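Local coordinates for protein delta toxin (PDB 2YGT) that probably forms beta-barrel pores in host cell membranes, as a haemolytic toxin of Clostridium perfringens, at residues A[83-94]-A[248-259]. Numbering follows the deposited sequence.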
loop_
_atom_site.group_PDB
_atom_site.type_symbol
_atom_site.label_atom_id
_atom_site.label_comp_id
_atom_site.label_asym_id
_atom_site.label_seq_id
_atom_site.Cartn_x
_atom_site.Cartn_y
_atom_site.Cartn_z
ATOM N N TYR A 83 37.335 -2.994 3.136
ATOM C CA TYR A 83 37.312 -1.784 2.321
ATOM C C TYR A 83 36.053 -1.673 1.468
ATOM O O TYR A 83 35.854 -0.676 0.775
ATOM C CB TYR A 83 38.553 -1.717 1.427
ATOM C CG TYR A 83 39.852 -1.693 2.202
ATOM C CD1 TYR A 83 40.444 -2.870 2.636
ATOM C CD2 TYR A 83 40.481 -0.493 2.506
ATOM C CE1 TYR A 83 41.628 -2.855 3.349
ATOM C CE2 TYR A 83 41.667 -0.466 3.220
ATOM C CZ TYR A 83 42.237 -1.652 3.638
ATOM O OH TYR A 83 43.414 -1.636 4.348
ATOM N N ARG A 84 35.205 -2.696 1.517
ATOM C CA ARG A 84 33.968 -2.681 0.745
ATOM C C ARG A 84 32.779 -3.222 1.534
ATOM O O ARG A 84 32.767 -4.383 1.939
ATOM C CB ARG A 84 34.135 -3.450 -0.567
ATOM C CG ARG A 84 32.912 -3.384 -1.462
ATOM C CD ARG A 84 33.303 -3.233 -2.921
ATOM N NE ARG A 84 32.220 -2.643 -3.702
ATOM C CZ ARG A 84 32.395 -2.008 -4.855
ATOM N NH1 ARG A 84 33.613 -1.875 -5.362
ATOM N NH2 ARG A 84 31.352 -1.498 -5.498
ATOM N N GLY A 85 31.783 -2.366 1.744
ATOM C CA GLY A 85 30.592 -2.734 2.488
ATOM C C GLY A 85 29.327 -2.656 1.654
ATOM O O GLY A 85 29.251 -1.895 0.687
ATOM N N VAL A 86 28.327 -3.446 2.028
ATOM C CA VAL A 86 27.081 -3.500 1.275
ATOM C C VAL A 86 25.870 -3.319 2.177
ATOM O O VAL A 86 25.769 -3.944 3.233
ATOM C CB VAL A 86 26.930 -4.842 0.524
ATOM C CG1 VAL A 86 25.616 -4.872 -0.251
ATOM C CG2 VAL A 86 28.116 -5.079 -0.402
ATOM N N MET A 87 24.956 -2.452 1.758
ATOM C CA MET A 87 23.674 -2.317 2.430
ATOM C C MET A 87 22.554 -2.647 1.455
ATOM O O MET A 87 22.267 -1.873 0.543
ATOM C CB MET A 87 23.485 -0.902 2.979
ATOM C CG MET A 87 22.086 -0.639 3.511
ATOM S SD MET A 87 21.775 1.098 3.881
ATOM C CE MET A 87 19.992 1.094 4.038
ATOM N N ARG A 88 21.934 -3.805 1.641
ATOM C CA ARG A 88 20.784 -4.187 0.830
ATOM C C ARG A 88 19.530 -3.510 1.368
ATOM O O ARG A 88 19.276 -3.526 2.572
ATOM C CB ARG A 88 20.638 -5.711 0.790
ATOM C CG ARG A 88 21.806 -6.383 0.086
ATOM C CD ARG A 88 21.769 -7.898 0.180
ATOM N NE ARG A 88 20.639 -8.470 -0.543
ATOM C CZ ARG A 88 20.624 -9.700 -1.045
ATOM N NH1 ARG A 88 21.689 -10.484 -0.918
ATOM N NH2 ARG A 88 19.551 -10.144 -1.685
ATOM N N TRP A 89 18.756 -2.902 0.474
ATOM C CA TRP A 89 17.619 -2.082 0.879
ATOM C C TRP A 89 16.479 -2.141 -0.146
ATOM O O TRP A 89 16.710 -2.442 -1.319
ATOM C CB TRP A 89 18.074 -0.632 1.099
ATOM C CG TRP A 89 18.539 0.047 -0.158
ATOM C CD1 TRP A 89 19.681 -0.217 -0.859
ATOM C CD2 TRP A 89 17.870 1.100 -0.866
ATOM N NE1 TRP A 89 19.763 0.605 -1.957
ATOM C CE2 TRP A 89 18.662 1.422 -1.986
ATOM C CE3 TRP A 89 16.676 1.801 -0.661
ATOM C CZ2 TRP A 89 18.303 2.412 -2.898
ATOM C CZ3 TRP A 89 16.319 2.787 -1.569
ATOM C CH2 TRP A 89 17.132 3.083 -2.675
ATOM N N PRO A 90 15.243 -1.851 0.296
ATOM C CA PRO A 90 14.077 -1.906 -0.590
ATOM C C PRO A 90 13.887 -0.589 -1.330
ATOM O O PRO A 90 13.289 0.339 -0.786
ATOM C CB PRO A 90 12.902 -2.101 0.385
ATOM C CG PRO A 90 13.489 -1.974 1.789
ATOM C CD PRO A 90 14.860 -1.402 1.641
ATOM N N ILE A 91 14.390 -0.497 -2.554
ATOM C CA ILE A 91 14.163 0.703 -3.345
ATOM C C ILE A 91 12.680 0.861 -3.697
ATOM O O ILE A 91 12.173 1.983 -3.772
ATOM C CB ILE A 91 15.013 0.716 -4.625
ATOM C CG1 ILE A 91 14.846 2.049 -5.357
ATOM C CG2 ILE A 91 14.640 -0.453 -5.529
ATOM C CD1 ILE A 91 15.894 2.292 -6.422
ATOM N N LYS A 92 11.981 -0.257 -3.890
ATOM C CA LYS A 92 10.590 -0.202 -4.338
ATOM C C LYS A 92 9.679 -1.275 -3.736
ATOM O O LYS A 92 10.042 -2.448 -3.646
ATOM C CB LYS A 92 10.518 -0.270 -5.865
ATOM C CG LYS A 92 9.194 0.217 -6.428
ATOM C CD LYS A 92 8.903 -0.371 -7.795
ATOM C CE LYS A 92 9.914 0.081 -8.827
ATOM N NZ LYS A 92 9.407 -0.158 -10.207
ATOM N N TYR A 93 8.489 -0.844 -3.324
ATOM C CA TYR A 93 7.422 -1.741 -2.905
ATOM C C TYR A 93 6.280 -1.625 -3.906
ATOM O O TYR A 93 5.937 -0.523 -4.333
ATOM C CB TYR A 93 6.887 -1.349 -1.529
ATOM C CG TYR A 93 7.845 -1.506 -0.370
ATOM C CD1 TYR A 93 8.002 -2.731 0.268
ATOM C CD2 TYR A 93 8.563 -0.418 0.114
ATOM C CE1 TYR A 93 8.860 -2.867 1.340
ATOM C CE2 TYR A 93 9.420 -0.549 1.183
ATOM C CZ TYR A 93 9.563 -1.773 1.792
ATOM O OH TYR A 93 10.419 -1.904 2.860
ATOM N N MET A 94 5.678 -2.751 -4.276
ATOM C CA MET A 94 4.560 -2.722 -5.214
ATOM C C MET A 94 3.368 -3.510 -4.686
ATOM O O MET A 94 3.526 -4.609 -4.156
ATOM C CB MET A 94 4.988 -3.267 -6.579
ATOM C CG MET A 94 6.236 -2.601 -7.144
ATOM S SD MET A 94 6.788 -3.334 -8.696
ATOM C CE MET A 94 5.418 -2.938 -9.780
ATOM N N LEU A 248 1.932 -8.645 -3.468
ATOM C CA LEU A 248 2.923 -7.822 -2.795
ATOM C C LEU A 248 4.262 -8.059 -3.470
ATOM O O LEU A 248 4.667 -9.204 -3.668
ATOM C CB LEU A 248 3.017 -8.193 -1.316
ATOM C CG LEU A 248 1.700 -8.377 -0.562
ATOM C CD1 LEU A 248 1.970 -8.825 0.864
ATOM C CD2 LEU A 248 0.867 -7.103 -0.577
ATOM N N LYS A 249 4.943 -6.978 -3.836
ATOM C CA LYS A 249 6.243 -7.090 -4.486
ATOM C C LYS A 249 7.241 -6.145 -3.840
ATOM O O LYS A 249 6.909 -5.009 -3.505
ATOM C CB LYS A 249 6.134 -6.770 -5.977
ATOM C CG LYS A 249 4.927 -7.378 -6.663
ATOM C CD LYS A 249 4.777 -6.831 -8.071
ATOM C CE LYS A 249 3.415 -7.163 -8.651
ATOM N NZ LYS A 249 3.259 -6.612 -10.022
ATOM N N ARG A 250 8.466 -6.625 -3.663
ATOM C CA ARG A 250 9.535 -5.812 -3.111
ATOM C C ARG A 250 10.777 -5.935 -3.984
ATOM O O ARG A 250 11.207 -7.040 -4.309
ATOM C CB ARG A 250 9.850 -6.249 -1.677
ATOM C CG ARG A 250 10.953 -5.445 -1.004
ATOM C CD ARG A 250 11.359 -6.081 0.314
ATOM N NE ARG A 250 11.978 -7.385 0.109
ATOM C CZ ARG A 250 11.990 -8.361 1.011
ATOM N NH1 ARG A 250 11.409 -8.185 2.188
ATOM N NH2 ARG A 250 12.579 -9.516 0.730
ATOM N N GLU A 251 11.340 -4.802 -4.385
ATOM C CA GLU A 251 12.611 -4.813 -5.093
ATOM C C GLU A 251 13.733 -4.415 -4.145
ATOM O O GLU A 251 13.647 -3.392 -3.468
ATOM C CB GLU A 251 12.590 -3.883 -6.306
ATOM C CG GLU A 251 13.897 -3.917 -7.092
ATOM C CD GLU A 251 13.902 -2.977 -8.279
ATOM O OE1 GLU A 251 12.814 -2.511 -8.679
ATOM O OE2 GLU A 251 15.000 -2.710 -8.814
ATOM N N ILE A 252 14.776 -5.235 -4.099
ATOM C CA ILE A 252 15.933 -4.956 -3.263
ATOM C C ILE A 252 17.092 -4.471 -4.120
ATOM O O ILE A 252 17.359 -5.026 -5.185
ATOM C CB ILE A 252 16.387 -6.214 -2.503
ATOM C CG1 ILE A 252 15.306 -6.674 -1.527
ATOM C CG2 ILE A 252 17.695 -5.953 -1.762
ATOM C CD1 ILE A 252 15.420 -6.046 -0.161
ATOM N N ASN A 253 17.774 -3.429 -3.658
ATOM C CA ASN A 253 19.002 -2.970 -4.297
ATOM C C ASN A 253 20.187 -3.100 -3.345
ATOM O O ASN A 253 20.008 -3.215 -2.133
ATOM C CB ASN A 253 18.861 -1.526 -4.780
ATOM C CG ASN A 253 18.052 -1.416 -6.056
ATOM O OD1 ASN A 253 17.899 -0.333 -6.617
ATOM N ND2 ASN A 253 17.533 -2.544 -6.524
ATOM N N SER A 254 21.393 -3.092 -3.897
ATOM C CA SER A 254 22.600 -3.189 -3.089
ATOM C C SER A 254 23.380 -1.884 -3.162
ATOM O O SER A 254 23.945 -1.547 -4.202
ATOM C CB SER A 254 23.479 -4.351 -3.561
ATOM O OG SER A 254 22.831 -5.600 -3.368
ATOM N N TYR A 255 23.390 -1.148 -2.056
ATOM C CA TYR A 255 24.172 0.077 -1.959
ATOM C C TYR A 255 25.569 -0.252 -1.441
ATOM O O TYR A 255 25.740 -0.632 -0.283
ATOM C CB TYR A 255 23.476 1.087 -1.041
ATOM C CG TYR A 255 24.244 2.379 -0.853
ATOM C CD1 TYR A 255 24.251 3.356 -1.841
ATOM C CD2 TYR A 255 24.963 2.619 0.312
ATOM C CE1 TYR A 255 24.957 4.535 -1.674
ATOM C CE2 TYR A 255 25.667 3.793 0.491
ATOM C CZ TYR A 255 25.662 4.746 -0.504
ATOM O OH TYR A 255 26.361 5.915 -0.327
ATOM N N HIS A 256 26.560 -0.123 -2.316
ATOM C CA HIS A 256 27.945 -0.432 -1.974
ATOM C C HIS A 256 28.715 0.820 -1.583
ATOM O O HIS A 256 28.614 1.850 -2.248
ATOM C CB HIS A 256 28.656 -1.074 -3.168
ATOM C CG HIS A 256 28.180 -2.456 -3.496
ATOM N ND1 HIS A 256 29.026 -3.542 -3.545
ATOM C CD2 HIS A 256 26.946 -2.927 -3.794
ATOM C CE1 HIS A 256 28.334 -4.624 -3.858
ATOM N NE2 HIS A 256 27.069 -4.277 -4.013
ATOM N N ILE A 257 29.484 0.728 -0.503
ATOM C CA ILE A 257 30.524 1.715 -0.236
ATOM C C ILE A 257 31.895 1.050 -0.339
ATOM O O ILE A 257 32.111 -0.037 0.196
ATOM C CB ILE A 257 30.362 2.407 1.139
ATOM C CG1 ILE A 257 30.332 1.374 2.268
ATOM C CG2 ILE A 257 29.112 3.271 1.152
ATOM C CD1 ILE A 257 30.353 1.988 3.651
ATOM N N ALA A 258 32.807 1.700 -1.052
ATOM C CA ALA A 258 34.148 1.168 -1.252
ATOM C C ALA A 258 35.181 2.243 -0.956
ATOM O O ALA A 258 35.058 3.378 -1.416
ATOM C CB ALA A 258 34.308 0.653 -2.674
ATOM N N TRP A 259 36.198 1.880 -0.185
ATOM C CA TRP A 259 37.217 2.832 0.231
ATOM C C TRP A 259 38.410 2.858 -0.719
ATOM O O TRP A 259 39.068 1.843 -0.934
ATOM C CB TRP A 259 37.696 2.519 1.651
ATOM C CG TRP A 259 38.752 3.461 2.138
ATOM C CD1 TRP A 259 40.101 3.322 1.998
ATOM C CD2 TRP A 259 38.549 4.694 2.845
ATOM N NE1 TRP A 259 40.750 4.387 2.573
ATOM C CE2 TRP A 259 39.820 5.243 3.101
ATOM C CE3 TRP A 259 37.413 5.381 3.289
ATOM C CZ2 TRP A 259 39.991 6.450 3.778
ATOM C CZ3 TRP A 259 37.585 6.583 3.963
ATOM C CH2 TRP A 259 38.866 7.104 4.200
#
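An antiparallel beta ladder, interrupted by a classic beta bulge, joins residues 83-94 to 248-259, on strands 84-99 and 241-259 of one sheet. Paired backbone bonds link Gly85 with Ile257, Met87 with Tyr255 and Trp89 with Asn253; Met87 N to Tyr255 O, at 2.8 Å, is nearly straight (169°). At the bulge Ile91 and Lys92 both face Glu251, whose N bonds Lys92 O at 2.8 Å, and the ladder continues through Tyr93 opposite Arg250 to the hydrogen-bonded pair Met94-Lys249. Ile91 turns its branched side chain to Asn253, Ile91 CD1 lying 3.3 Å from Asn253 OD1. Asparagine suits this buried spot because its amide both accepts, from Asn267, and donates, Asn253 ND2 holding Ile252 O at 2.8 Å. Trp89, its ring plane perpendicular to this amide, sets NE1 3.7 Å from Asn253 CB and gives its N-H to Asn267. On the opposite face, the methyl Val86 CG2 packs over the His256 ring, a CH-pi contact 3.7 Å from the centroid, which leaves ND1 at the ring edge to accept a weak bond of 3.3 Å from Arg84 NE. Through Asn267 on strand 263-282, the buried polar groups of Trp89 and Asn253 couple the bulge side of this pair to its neighbouring strand.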